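Local atomic coordinates of hydrazine synthase subunit alpha (Candidatus Kuenenia stuttgartiensis, PDB entry 5C2V), a protein that forms the part of the anammox hydrazine synthase complex that condenses hydroxylamine with ammonia to make hydrazine, and carries two c-type hemes. Residues E107-I110 and D111-L115. Residues are numbered along the deposited sequence; the frame is centred on the assembly and turned at random.
Sequences EMNI and DGSGL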
loop_
_atom_site.group_PDB
_atom_site.type_symbol
_atom_site.label_atom_id
_atom_site.label_comp_id
_atom_site.label_asym_id
_atom_site.label_seq_id
_atom_site.Cartn_x
_atom_site.Cartn_y
_atom_site.Cartn_z
ATOM N N GLU D 107 -26.455 -10.865 -34.417
ATOM C CA GLU D 107 -27.747 -10.630 -33.781
ATOM C C GLU D 107 -28.813 -11.530 -34.388
ATOM O O GLU D 107 -28.747 -11.880 -35.568
ATOM C CB GLU D 107 -28.171 -9.162 -33.898
ATOM C CG GLU D 107 -27.968 -8.530 -35.265
ATOM C CD GLU D 107 -28.714 -7.213 -35.399
ATOM O OE1 GLU D 107 -29.817 -7.096 -34.827
ATOM O OE2 GLU D 107 -28.202 -6.290 -36.065
ATOM N N MET D 108 -29.794 -11.908 -33.575
ATOM C CA MET D 108 -30.879 -12.761 -34.044
ATOM C C MET D 108 -32.138 -12.569 -33.208
ATOM O O MET D 108 -32.082 -12.049 -32.095
ATOM C CB MET D 108 -30.460 -14.233 -34.018
ATOM C CG MET D 108 -30.434 -14.847 -32.627
ATOM S SD MET D 108 -30.352 -16.649 -32.649
ATOM C CE MET D 108 -28.792 -16.914 -33.488
ATOM N N ASN D 109 -33.272 -12.992 -33.753
ATOM C CA ASN D 109 -34.543 -12.902 -33.047
ATOM C C ASN D 109 -34.601 -13.862 -31.865
ATOM O O ASN D 109 -33.842 -14.829 -31.801
ATOM C CB ASN D 109 -35.705 -13.175 -34.003
ATOM C CG ASN D 109 -35.742 -12.206 -35.167
ATOM O OD1 ASN D 109 -35.379 -11.038 -35.029
ATOM N ND2 ASN D 109 -36.181 -12.686 -36.324
ATOM N N ILE D 110 -35.503 -13.583 -30.929
ATOM C CA ILE D 110 -35.646 -14.394 -29.725
ATOM C C ILE D 110 -36.107 -15.818 -30.054
ATOM O O ILE D 110 -35.840 -16.755 -29.303
ATOM C CB ILE D 110 -36.634 -13.737 -28.727
ATOM C CG1 ILE D 110 -36.626 -14.467 -27.381
ATOM C CG2 ILE D 110 -38.040 -13.671 -29.314
ATOM C CD1 ILE D 110 -37.591 -13.891 -26.367
ATOM N N ASP D 111 -36.779 -15.978 -31.191
ATOM C CA ASP D 111 -37.289 -17.285 -31.597
ATOM C C ASP D 111 -36.200 -18.158 -32.217
ATOM O O ASP D 111 -36.355 -19.375 -32.323
ATOM C CB ASP D 111 -38.456 -17.125 -32.578
ATOM C CG ASP D 111 -38.115 -16.235 -33.764
ATOM O OD1 ASP D 111 -36.934 -16.179 -34.166
ATOM O OD2 ASP D 111 -39.039 -15.590 -34.301
ATOM N N GLY D 112 -35.100 -17.532 -32.620
ATOM C CA GLY D 112 -34.014 -18.247 -33.265
ATOM C C GLY D 112 -33.854 -17.953 -34.746
ATOM O O GLY D 112 -32.897 -18.410 -35.370
ATOM N N SER D 113 -34.789 -17.198 -35.316
ATOM C CA SER D 113 -34.702 -16.822 -36.724
ATOM C C SER D 113 -33.976 -15.489 -36.899
ATOM O O SER D 113 -33.587 -14.853 -35.920
ATOM C CB SER D 113 -36.099 -16.741 -37.346
ATOM O OG SER D 113 -36.908 -15.797 -36.666
ATOM N N GLY D 114 -33.795 -15.074 -38.150
ATOM C CA GLY D 114 -33.215 -13.776 -38.458
ATOM C C GLY D 114 -31.773 -13.585 -38.020
ATOM O O GLY D 114 -31.464 -12.647 -37.287
ATOM N N LEU D 115 -30.889 -14.470 -38.469
ATOM C CA LEU D 115 -29.477 -14.394 -38.103
ATOM C C LEU D 115 -28.710 -13.450 -39.032
ATOM O O LEU D 115 -28.680 -13.651 -40.246
ATOM C CB LEU D 115 -28.852 -15.794 -38.121
ATOM C CG LEU D 115 -27.457 -16.014 -37.522
ATOM C CD1 LEU D 115 -26.358 -15.798 -38.556
ATOM C CD2 LEU D 115 -27.239 -15.118 -36.311
#
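Asn109 and Ser113 meet twice, once through the backbone and once through their side chains. From the backbone N of Asn109 a hydrogen bond runs to Ser113 O (2.9 Å), nearly in line with that carbonyl. Out along the Asn109 side chain, CB packs against Asp111 OD1 and Ser113 O, CG comes within 3.5 Å of Ser113 O, and at the tip ND2 gives an almost straight hydrogen bond to Ser113 OG (3.2 Å, 174° at the hydrogen). The hydroxyl lies in the amide plane; CG of Asn109 sits anti to its own carbonyl carbon (chi1 -59°), which carries the amide across to it. Asp111 OD1 takes two bonds from one face of its carboxylate, from Ser113 N, closing an Asx turn, and from Ser113 OG, so the serine hydroxyl links amide and carboxylate. The backbone here forms a type I beta turn from Asn109 to Gly112, with Gly112 N reaching Asn109 O (3.1 Å) from above the carbonyl plane. Gly112 (phi 109°) adds a G1 beta bulge, where a CB would jam against Asp111 O. One residue earlier, Met108 CE touches Leu115 CD2 (3.7 Å). This beta hairpin joins strands 103-109 and 116-117, the last two of a four-stranded antiparallel sheet in the N-terminal domain that includes the beta-propeller; Met108 packs on Phe91 and Phe93 of neighbouring strand 90-97, and Glu107 forms a salt bridge with Lys90.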